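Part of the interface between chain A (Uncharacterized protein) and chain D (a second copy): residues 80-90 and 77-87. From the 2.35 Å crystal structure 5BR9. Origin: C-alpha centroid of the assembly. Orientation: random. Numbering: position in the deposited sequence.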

# COMPACT_ATOMS: atom_id res chain seq x y z
N VAL A 80 -5.19 -5.12 3.27
CA VAL A 80 -5.82 -3.83 3.53
C VAL A 80 -4.88 -2.70 3.12
O VAL A 80 -5.31 -1.73 2.50
CB VAL A 80 -6.24 -3.70 5.03
CG1 VAL A 80 -6.74 -2.29 5.34
CG2 VAL A 80 -7.30 -4.72 5.37
N ARG A 81 -3.59 -2.85 3.43
CA ARG A 81 -2.60 -1.82 3.12
C ARG A 81 -2.44 -1.62 1.62
O ARG A 81 -2.26 -0.50 1.16
CB ARG A 81 -1.26 -2.16 3.76
CG ARG A 81 -1.24 -1.80 5.23
CD ARG A 81 -0.23 -2.56 6.05
NE ARG A 81 -0.68 -2.64 7.44
CZ ARG A 81 -0.54 -1.66 8.33
NH1 ARG A 81 -1.00 -1.82 9.57
NH2 ARG A 81 0.06 -0.52 7.99
N ILE A 82 -2.50 -2.71 0.86
CA ILE A 82 -2.49 -2.62 -0.59
C ILE A 82 -3.69 -1.83 -1.10
O ILE A 82 -3.54 -0.91 -1.91
CB ILE A 82 -2.45 -4.03 -1.21
CG1 ILE A 82 -1.10 -4.70 -0.94
CG2 ILE A 82 -2.72 -3.97 -2.71
CD1 ILE A 82 -1.17 -6.23 -1.02
N ALA A 83 -4.89 -2.17 -0.63
CA ALA A 83 -6.08 -1.44 -1.04
C ALA A 83 -5.92 0.04 -0.73
O ALA A 83 -6.18 0.88 -1.59
CB ALA A 83 -7.34 -2.00 -0.35
N ILE A 84 -5.46 0.36 0.49
CA ILE A 84 -5.33 1.75 0.90
C ILE A 84 -4.45 2.55 -0.08
O ILE A 84 -4.87 3.59 -0.61
CB ILE A 84 -4.79 1.84 2.33
CG1 ILE A 84 -5.86 1.38 3.31
CG2 ILE A 84 -4.36 3.27 2.64
CD1 ILE A 84 -5.38 1.23 4.74
N GLY A 85 -3.24 2.06 -0.34
CA GLY A 85 -2.32 2.73 -1.24
C GLY A 85 -2.81 2.90 -2.67
O GLY A 85 -2.78 4.00 -3.24
N VAL A 86 -3.27 1.81 -3.25
CA VAL A 86 -3.72 1.84 -4.63
C VAL A 86 -4.90 2.80 -4.80
O VAL A 86 -4.92 3.62 -5.73
CB VAL A 86 -4.07 0.42 -5.11
CG1 VAL A 86 -4.75 0.46 -6.48
CG2 VAL A 86 -2.80 -0.44 -5.16
N VAL A 87 -5.87 2.73 -3.90
CA VAL A 87 -7.04 3.59 -3.99
C VAL A 87 -6.62 5.07 -3.86
O VAL A 87 -7.05 5.92 -4.64
CB VAL A 87 -8.09 3.19 -2.92
CG1 VAL A 87 -9.14 4.25 -2.80
CG2 VAL A 87 -8.72 1.87 -3.30
N GLN A 88 -5.74 5.36 -2.91
CA GLN A 88 -5.20 6.70 -2.74
C GLN A 88 -4.48 7.21 -4.00
O GLN A 88 -4.62 8.37 -4.37
CB GLN A 88 -4.26 6.72 -1.54
CG GLN A 88 -4.98 6.85 -0.19
CD GLN A 88 -4.02 7.00 0.98
OE1 GLN A 88 -4.21 7.85 1.85
NE2 GLN A 88 -2.97 6.17 1.01
N GLY A 89 -3.67 6.35 -4.61
CA GLY A 89 -2.97 6.71 -5.83
C GLY A 89 -3.94 6.97 -6.99
O GLY A 89 -3.81 7.97 -7.70
N LEU A 90 -4.91 6.08 -7.16
CA LEU A 90 -5.92 6.20 -8.20
C LEU A 90 -6.63 7.53 -8.02
O LEU A 90 -6.78 8.31 -8.96
CB LEU A 90 -6.92 5.04 -8.15
CG LEU A 90 -6.49 3.64 -8.55
CD1 LEU A 90 -7.64 2.70 -8.32
CD2 LEU A 90 -6.07 3.58 -10.02
N PHE D 77 8.56 -2.78 6.23
CA PHE D 77 7.43 -3.46 5.60
C PHE D 77 6.27 -2.52 5.25
O PHE D 77 5.81 -2.49 4.11
CB PHE D 77 6.93 -4.59 6.52
N THR D 78 5.81 -1.74 6.23
CA THR D 78 4.68 -0.83 6.04
C THR D 78 4.97 0.28 5.04
O THR D 78 4.19 0.52 4.11
CB THR D 78 4.26 -0.16 7.37
OG1 THR D 78 3.88 -1.16 8.32
CG2 THR D 78 3.07 0.78 7.14
N GLY D 79 6.10 0.96 5.25
CA GLY D 79 6.54 2.03 4.37
C GLY D 79 6.56 1.56 2.93
O GLY D 79 6.13 2.29 2.03
N VAL D 80 7.03 0.34 2.73
CA VAL D 80 7.00 -0.28 1.41
C VAL D 80 5.55 -0.41 0.91
O VAL D 80 5.18 0.17 -0.10
CB VAL D 80 7.71 -1.65 1.43
N ARG D 81 4.73 -1.15 1.66
CA ARG D 81 3.43 -1.62 1.18
C ARG D 81 2.48 -0.50 0.70
O ARG D 81 2.08 -0.49 -0.47
CB ARG D 81 2.75 -2.44 2.28
N ILE D 82 2.11 0.43 1.59
CA ILE D 82 1.13 1.45 1.23
C ILE D 82 1.70 2.39 0.17
O ILE D 82 1.01 2.73 -0.78
CB ILE D 82 0.64 2.25 2.48
CG1 ILE D 82 -0.16 1.35 3.43
CG2 ILE D 82 -0.20 3.46 2.06
CD1 ILE D 82 -0.67 2.05 4.70
N ALA D 83 2.97 2.76 0.30
CA ALA D 83 3.60 3.63 -0.70
C ALA D 83 3.75 2.98 -2.08
O ALA D 83 3.62 3.65 -3.11
CB ALA D 83 4.94 4.10 -0.21
N ILE D 84 4.05 1.69 -2.13
CA ILE D 84 4.16 1.00 -3.42
C ILE D 84 2.75 0.90 -4.05
O ILE D 84 2.58 1.10 -5.26
CB ILE D 84 4.86 -0.37 -3.24
CG1 ILE D 84 6.35 -0.13 -2.98
CG2 ILE D 84 4.71 -1.25 -4.46
CD1 ILE D 84 7.15 -1.37 -2.82
N GLY D 85 1.74 0.66 -3.22
CA GLY D 85 0.35 0.76 -3.64
C GLY D 85 0.04 2.10 -4.27
O GLY D 85 -0.53 2.16 -5.36
N VAL D 86 0.43 3.18 -3.60
CA VAL D 86 0.25 4.52 -4.15
C VAL D 86 0.89 4.62 -5.55
O VAL D 86 0.26 5.12 -6.48
CB VAL D 86 0.82 5.60 -3.20
CG1 VAL D 86 0.75 6.99 -3.83
CG2 VAL D 86 0.09 5.56 -1.89
N VAL D 87 2.11 4.13 -5.71
CA VAL D 87 2.80 4.18 -6.99
C VAL D 87 2.00 3.42 -8.05
O VAL D 87 1.82 3.92 -9.17
CB VAL D 87 4.24 3.63 -6.88
CG1 VAL D 87 4.90 3.54 -8.27
CG2 VAL D 87 5.06 4.50 -5.96

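This is a close, glycine-mediated crossing of two helices from copies of the same protein, held by backbone-to-backbone packing, CA-H...O contacts and a single well-seated isoleucine knob, with no hydrogen bond between the stretches among the modelled atoms. The helix axes approach to 6.4 Å and run in broadly the same direction, with a signed crossing angle of -34°. Together the two stretches bury 475 Å² against each other.

The closest part of the crossing lies where the two copies of the same glycine meet. The CA atoms of A:Gly85 and D:Gly85 are 4.1 Å apart, and their carbonyl carbons, A:Gly85 C and D:Gly85 C, are nearer still at 3.4 Å. An ideal CB built on A:Gly85 would point toward the partner and fall 2.2 Å from D:Ile82 O and 3.0 Å from D:Gly85 CA, both clashes. An ideal CB on D:Gly85 would be tight, 3.1 Å from A:Gly85 CA. One turn further along chain A, an ideal CB on A:Gly89 would lie 2.3 Å from D:Val86 O, again a clash; without it, A:Gly89 CA rests 3.7 Å from D:Val86 O. Glycine therefore suits these places because main chain can pack directly on main chain.

That proximity allows three CA-H...O contacts. A:Gly85 CA lies 3.4 Å from D:Ile82 O, with an angle of 136° at the hydrogen. The other two form a reciprocal pair: D:Val86 CA to A:Gly85 O at 3.2 Å and 137°, and A:Val86 CA to D:Gly85 O at 3.3 Å and 141°. The nearby amides do not add conventional bonds. A:Gly85 O and D:Val86 N are 3.3 Å apart, but the angle is poor, and D:Val86 N already donates a hydrogen bond within its own helix to D:Ile82 O at 2.9 Å. A:Val86 and D:Val86 have CA-to-CB bonds directed away overall and chi1 in the t well, yet each CB still touches the opposing stretch.

Beside the glycines, D:Ile82 supplies the knob. Its CA-to-CB bond points sideways, and its m,t side chain sits among A:Arg81, A:Ile84, A:Gly85 and A:Gln88; the chain A stretch covers 81 Å² of D:Ile82. D:Ile82 CG1 is 3.6 Å from A:Arg81 O and 3.7 Å from A:Arg81 CB, while D:Ile82 CG2 lies 4.2 Å from A:Ile84 CG2 and 4.0 Å from A:Gln88 NE2. A branched aliphatic side chain suits this hole, offering carbon surface to several neighbours.

Toward the N-terminal end, the CA-to-CB bond of A:Arg81 points toward chain D, and 88 Å² of the residue is covered, the largest area of any residue here. A:Arg81 NH2 reaches within 3.4 Å of D:Thr78 CG2, a packing contact with a methyl group. D:Thr78 is poorly ordered, and D:Arg81 is modelled only to CB, with D:Arg81 CB 4.3 Å from A:Arg81 CB, so this end is less completely defined than the glycine crossing.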